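Local coordinates for thymidine kinase (Equid herpesvirus 4, PDB 1P73), which phosphorylates thymidine to dTMP with the gamma-phosphate of ATP, a salvage step that supplies precursors for viral DNA replication, at the p1-(5'-adenosyl)p4-(5'-(2'-deoxy-thymidyl))tetraphosphate site. Numbering follows the deposited sequence.

The p1-(5'-adenosyl)p4-(5'-(2'-deoxy-thymidyl))tetraphosphate site. Residues 16-22, 42, 44, 47, 56, 84, 87, 121, 126, 130, 174, 178, 292-294, 297. With 4TA (p1-(5'-adenosyl)p4-(5'-(2'-deoxy-thymidyl))tetraphosphate), chain B.
4TA, a bisubstrate analogue joining adenosine to thymidine through four phosphates, spans both substrate pockets of the kinase. The thymine is sandwiched between two phenyl rings: the Phe87 ring lies nearly parallel to one face of the 4TA pyrimidine (centroids 3.6 Å apart) and Phe130 stacks on the other. Trp47 flanks Phe87, whose CD2 rim lies over the indole face; its NE1 donates in the ring plane to a lone pair of Phe87 O. Gln84, bent at chi2 (37°), reads the base edge: NE2 donates to 4TA O4 at 2.8 Å, while OE1 faces N3-H in a straight but weak bond of 3.4 Å. The 5-methyl packs against Arg121 CD, and 4TA C5M lies 3.9 Å from Trp47 CH2, a fit that suits thymine. Arg121, extended from CG to NE, turns its guanidinium edge to 4TA O2D of the thymidine-side phosphate, gripping that oxygen through NE and NH2. Lys20 NZ donates to 4TA O2D and to O2B of the second phosphate from adenosine, 2.9 Å each, and pairs with Glu42, the predicted proton acceptor. Ser21 OG shares O2B, Gly17 N donates to O1B of that phosphate, and Thr22 grips O1A of the adenosine-side phosphate through N and OG1. Arg174 lays its guanidinium over the adenine, held by NH1 to Ile18 O, while 4TA N6A donates to Gly292 O at 2.9 Å. The adenosine-side phosphates lie at the P-loop, residues 14-21, between strand 5-13 and helix 20-27, with thymine beside helix 76-101 and adenine at the start of helix 294-303.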
loop_
_atom_site.group_PDB
_atom_site.type_symbol
_atom_site.label_atom_id
_atom_site.label_comp_id
_atom_site.label_asym_id
_atom_site.label_seq_id
_atom_site.Cartn_x
_atom_site.Cartn_y
_atom_site.Cartn_z
ATOM N N TYR A 16 2.792 13.126 18.368
ATOM C CA TYR A 16 1.705 12.952 19.326
ATOM C C TYR A 16 1.898 13.742 20.609
ATOM O O TYR A 16 2.997 14.171 20.918
ATOM C CB TYR A 16 1.460 11.472 19.615
ATOM C CG TYR A 16 2.542 10.727 20.362
ATOM C CD1 TYR A 16 2.575 10.730 21.753
ATOM C CD2 TYR A 16 3.497 9.956 19.680
ATOM C CE1 TYR A 16 3.548 10.026 22.451
ATOM C CE2 TYR A 16 4.476 9.248 20.370
ATOM C CZ TYR A 16 4.488 9.290 21.758
ATOM O OH TYR A 16 5.431 8.605 22.479
ATOM N N GLY A 17 0.813 13.942 21.345
ATOM C CA GLY A 17 0.882 14.618 22.633
ATOM C C GLY A 17 1.054 16.135 22.620
ATOM O O GLY A 17 1.424 16.724 23.644
ATOM N N ILE A 18 0.780 16.763 21.474
ATOM C CA ILE A 18 0.813 18.218 21.346
ATOM C C ILE A 18 -0.594 18.819 21.463
ATOM O O ILE A 18 -0.771 19.890 22.039
ATOM C CB ILE A 18 1.506 18.629 20.033
ATOM C CG1 ILE A 18 3.024 18.587 20.201
ATOM C CG2 ILE A 18 1.079 20.017 19.597
ATOM C CD1 ILE A 18 3.806 19.091 18.975
ATOM N N GLY A 19 -1.592 18.129 20.913
ATOM C CA GLY A 19 -2.970 18.564 21.039
ATOM C C GLY A 19 -3.699 18.732 19.727
ATOM O O GLY A 19 -4.641 19.531 19.645
ATOM N N LYS A 20 -3.282 17.981 18.706
ATOM C CA LYS A 20 -3.922 18.049 17.391
ATOM C C LYS A 20 -5.391 17.603 17.408
ATOM O O LYS A 20 -6.238 18.272 16.809
ATOM C CB LYS A 20 -3.105 17.312 16.321
ATOM C CG LYS A 20 -3.493 15.880 16.068
ATOM C CD LYS A 20 -2.305 15.074 15.579
ATOM C CE LYS A 20 -2.094 13.783 16.394
ATOM N NZ LYS A 20 -3.316 12.954 16.664
ATOM N N SER A 21 -5.705 16.508 18.103
ATOM C CA SER A 21 -7.102 16.055 18.176
ATOM C C SER A 21 -7.984 17.109 18.841
ATOM O O SER A 21 -9.102 17.364 18.395
ATOM C CB SER A 21 -7.241 14.711 18.918
ATOM O OG SER A 21 -6.472 13.691 18.309
ATOM N N THR A 22 -7.463 17.706 19.913
ATOM C CA THR A 22 -8.159 18.731 20.669
ATOM C C THR A 22 -8.461 19.934 19.775
ATOM O O THR A 22 -9.614 20.386 19.692
ATOM C CB THR A 22 -7.305 19.152 21.884
ATOM O OG1 THR A 22 -7.199 18.055 22.813
ATOM C CG2 THR A 22 -7.999 20.264 22.686
ATOM N N GLU A 42 -9.236 10.278 14.545
ATOM C CA GLU A 42 -8.388 9.118 14.367
ATOM C C GLU A 42 -9.175 7.822 14.431
ATOM O O GLU A 42 -10.217 7.765 15.066
ATOM C CB GLU A 42 -7.303 9.125 15.424
ATOM C CG GLU A 42 -6.001 9.684 14.887
ATOM C CD GLU A 42 -4.930 9.778 15.944
ATOM O OE1 GLU A 42 -5.109 9.165 17.025
ATOM O OE2 GLU A 42 -3.915 10.469 15.690
ATOM N N MET A 44 -9.360 5.294 16.163
ATOM C CA MET A 44 -9.099 4.657 17.451
ATOM C C MET A 44 -9.786 3.281 17.587
ATOM O O MET A 44 -9.126 2.295 17.898
ATOM C CB MET A 44 -9.457 5.602 18.604
ATOM C CG MET A 44 -8.661 5.375 19.882
ATOM S SD MET A 44 -6.846 5.592 19.758
ATOM C CE MET A 44 -6.741 7.369 19.209
ATOM N N TRP A 47 -8.054 0.489 15.605
ATOM C CA TRP A 47 -6.784 0.081 16.185
ATOM C C TRP A 47 -6.911 -0.747 17.469
ATOM O O TRP A 47 -6.107 -1.649 17.720
ATOM C CB TRP A 47 -5.986 1.328 16.527
ATOM C CG TRP A 47 -5.454 2.096 15.366
ATOM C CD1 TRP A 47 -5.201 1.630 14.112
ATOM C CD2 TRP A 47 -5.085 3.484 15.362
ATOM N NE1 TRP A 47 -4.703 2.640 13.326
ATOM C CE2 TRP A 47 -4.618 3.790 14.068
ATOM C CE3 TRP A 47 -5.098 4.506 16.331
ATOM C CZ2 TRP A 47 -4.165 5.068 13.714
ATOM C CZ3 TRP A 47 -4.647 5.772 15.982
ATOM C CH2 TRP A 47 -4.184 6.044 14.682
ATOM N N ILE A 56 -2.046 -0.329 19.719
ATOM C CA ILE A 56 -1.368 0.618 20.597
ATOM C C ILE A 56 -0.784 -0.111 21.817
ATOM O O ILE A 56 0.368 0.130 22.202
ATOM C CB ILE A 56 -2.297 1.796 20.984
ATOM C CG1 ILE A 56 -2.542 2.683 19.760
ATOM C CG2 ILE A 56 -1.688 2.642 22.116
ATOM C CD1 ILE A 56 -3.892 3.330 19.723
ATOM N N GLN A 84 2.950 -1.481 12.958
ATOM C CA GLN A 84 2.995 -0.282 12.152
ATOM C C GLN A 84 2.085 -0.432 10.920
ATOM O O GLN A 84 1.306 0.469 10.627
ATOM C CB GLN A 84 4.440 0.042 11.777
ATOM C CG GLN A 84 4.782 1.538 11.631
ATOM C CD GLN A 84 4.089 2.479 12.628
ATOM O OE1 GLN A 84 4.628 2.767 13.700
ATOM N NE2 GLN A 84 2.918 2.989 12.251
ATOM N N PHE A 87 -1.581 0.147 11.849
ATOM C CA PHE A 87 -1.886 1.551 12.092
ATOM C C PHE A 87 -2.375 2.188 10.805
ATOM O O PHE A 87 -3.278 3.015 10.803
ATOM C CB PHE A 87 -0.627 2.289 12.555
ATOM C CG PHE A 87 -0.434 2.293 14.040
ATOM C CD1 PHE A 87 0.468 1.421 14.638
ATOM C CD2 PHE A 87 -1.141 3.175 14.843
ATOM C CE1 PHE A 87 0.655 1.414 16.015
ATOM C CE2 PHE A 87 -0.964 3.173 16.216
ATOM C CZ PHE A 87 -0.060 2.282 16.803
ATOM N N ARG A 121 -4.605 13.566 11.094
ATOM C CA ARG A 121 -3.500 12.855 10.470
ATOM C C ARG A 121 -3.770 12.473 9.021
ATOM O O ARG A 121 -4.915 12.311 8.592
ATOM C CB ARG A 121 -3.097 11.621 11.272
ATOM C CG ARG A 121 -2.380 11.909 12.581
ATOM C CD ARG A 121 -1.905 10.629 13.283
ATOM N NE ARG A 121 -1.187 10.813 14.548
ATOM C CZ ARG A 121 -0.038 11.476 14.697
ATOM N NH1 ARG A 121 0.557 12.081 13.675
ATOM N NH2 ARG A 121 0.519 11.544 15.896
ATOM N N SER A 126 1.591 7.282 9.330
ATOM C CA SER A 126 1.737 5.863 9.599
ATOM C C SER A 126 2.586 5.125 8.573
ATOM O O SER A 126 3.175 4.106 8.901
ATOM C CB SER A 126 0.371 5.214 9.700
ATOM O OG SER A 126 -0.214 5.131 8.414
ATOM N N PHE A 130 6.222 7.748 11.299
ATOM C CA PHE A 130 6.456 6.810 12.386
ATOM C C PHE A 130 7.358 5.657 11.992
ATOM O O PHE A 130 8.213 5.278 12.773
ATOM C CB PHE A 130 5.138 6.284 12.929
ATOM C CG PHE A 130 4.507 7.197 13.908
ATOM C CD1 PHE A 130 3.766 8.277 13.475
ATOM C CD2 PHE A 130 4.691 7.002 15.267
ATOM C CE1 PHE A 130 3.212 9.135 14.378
ATOM C CE2 PHE A 130 4.133 7.853 16.167
ATOM C CZ PHE A 130 3.395 8.926 15.732
ATOM N N ARG A 174 2.937 18.703 28.639
ATOM C CA ARG A 174 1.642 18.164 28.238
ATOM C C ARG A 174 1.593 16.643 28.358
ATOM O O ARG A 174 0.633 16.106 28.901
ATOM C CB ARG A 174 1.275 18.611 26.828
ATOM C CG ARG A 174 0.457 19.876 26.785
ATOM C CD ARG A 174 0.392 20.519 25.416
ATOM N NE ARG A 174 0.166 21.967 25.488
ATOM C CZ ARG A 174 -0.175 22.727 24.451
ATOM N NH1 ARG A 174 -0.338 22.190 23.249
ATOM N NH2 ARG A 174 -0.358 24.028 24.617
ATOM N N ARG A 178 -0.592 13.881 31.944
ATOM C CA ARG A 178 -1.433 12.990 31.144
ATOM C C ARG A 178 -1.056 11.541 31.461
ATOM O O ARG A 178 -1.777 10.607 31.100
ATOM C CB ARG A 178 -1.233 13.263 29.645
ATOM C CG ARG A 178 -2.386 12.833 28.737
ATOM C CD ARG A 178 -1.979 11.822 27.673
ATOM N NE ARG A 178 -2.775 11.924 26.447
ATOM C CZ ARG A 178 -3.980 11.375 26.267
ATOM N NH1 ARG A 178 -4.567 10.672 27.237
ATOM N NH2 ARG A 178 -4.607 11.538 25.110
ATOM N N GLY A 292 -1.049 28.072 22.623
ATOM C CA GLY A 292 -2.204 28.649 23.278
ATOM C C GLY A 292 -3.248 27.681 23.793
ATOM O O GLY A 292 -3.032 26.474 23.874
ATOM N N THR A 293 -4.400 28.238 24.148
ATOM C CA THR A 293 -5.528 27.455 24.625
ATOM C C THR A 293 -6.056 26.656 23.448
ATOM O O THR A 293 -5.702 26.945 22.306
ATOM C CB THR A 293 -6.626 28.385 25.207
ATOM O OG1 THR A 293 -7.023 29.349 24.223
ATOM C CG2 THR A 293 -6.069 29.239 26.361
ATOM N N PRO A 294 -6.866 25.630 23.700
ATOM C CA PRO A 294 -7.527 24.931 22.598
ATOM C C PRO A 294 -8.206 25.902 21.636
ATOM O O PRO A 294 -7.976 25.762 20.442
ATOM C CB PRO A 294 -8.523 24.019 23.313
ATOM C CG PRO A 294 -7.821 23.708 24.619
ATOM C CD PRO A 294 -7.164 25.003 25.002
ATOM N N CYS A 297 -5.576 27.777 19.485
ATOM C CA CYS A 297 -4.917 26.896 18.526
ATOM C C CYS A 297 -5.773 26.736 17.290
ATOM O O CYS A 297 -5.266 26.799 16.165
ATOM C CB CYS A 297 -4.653 25.521 19.137
ATOM S SG CYS A 297 -3.368 25.497 20.399
HETATM C C5M 4TA B . -0.560 7.219 13.728
HETATM C C5 4TA B . 0.312 6.395 14.627
HETATM C C6 4TA B . 0.178 6.480 16.003
HETATM N N1 4TA B . 0.974 5.737 16.796
HETATM C C1B 4TA B . 0.826 5.807 18.251
HETATM C C2B 4TA B . 1.481 7.023 18.877
HETATM C C3B 4TA B . 0.536 7.385 20.008
HETATM O O3B 4TA B . 1.024 6.895 21.240
HETATM C C4B 4TA B . -0.786 6.689 19.718
HETATM C C5B 4TA B . -1.921 7.681 19.459
HETATM O "O5'" 4TA B . -1.393 9.002 19.291
HETATM P PD 4TA B . -2.280 10.192 18.699
HETATM O O2D 4TA B . -1.677 10.630 17.393
HETATM O O1D 4TA B . -3.747 9.867 18.855
HETATM O OCD 4TA B . -2.013 11.416 19.676
HETATM P PC 4TA B . -2.251 11.439 21.266
HETATM O O1C 4TA B . -3.501 10.719 21.709
HETATM O O2C 4TA B . -0.918 11.120 21.898
HETATM O OBC 4TA B . -2.483 13.034 21.444
HETATM P PB 4TA B . -2.843 14.088 20.265
HETATM O O2B 4TA B . -3.969 13.581 19.409
HETATM O O1B 4TA B . -1.557 14.577 19.649
HETATM O OAB 4TA B . -3.399 15.351 21.077
HETATM P PA 4TA B . -4.695 15.361 22.032
HETATM O O1A 4TA B . -5.724 16.241 21.367
HETATM O O2A 4TA B . -5.093 13.973 22.491
HETATM O OA 4TA B . -4.058 16.191 23.253
HETATM C "C5'" 4TA B . -2.851 15.795 23.900
HETATM C "C4'" 4TA B . -2.901 16.182 25.383
HETATM O "O1'" 4TA B . -2.646 17.582 25.560
HETATM C "C1'" 4TA B . -3.820 18.264 26.024
HETATM C "C2'" 4TA B . -4.963 17.242 25.986
HETATM O "O2'" 4TA B . -5.841 17.314 27.089
HETATM C "C3'" 4TA B . -4.267 15.898 25.987
HETATM O "O3'" 4TA B . -4.112 15.421 27.315
HETATM N N9A 4TA B . -4.087 19.423 25.119
HETATM C C8A 4TA B . -4.666 19.542 23.890
HETATM N N7A 4TA B . -4.688 20.858 23.459
HETATM C C5A 4TA B . -4.079 21.538 24.505
HETATM C C4A 4TA B . -3.733 20.654 25.473
HETATM N N3A 4TA B . -3.118 21.046 26.615
HETATM C C2A 4TA B . -2.836 22.349 26.794
HETATM N N1A 4TA B . -3.161 23.255 25.852
HETATM C C6A 4TA B . -3.782 22.879 24.700
HETATM N N6A 4TA B . -4.113 23.789 23.746
HETATM O "O4'" 4TA B . -0.568 5.877 18.561
HETATM C C2 4TA B . 1.943 4.870 16.240
HETATM O O2 4TA B . 2.664 4.193 16.992
HETATM N N3 4TA B . 2.098 4.751 14.908
HETATM C C4 4TA B . 1.328 5.474 14.077
HETATM O O4 4TA B . 1.485 5.367 12.854
#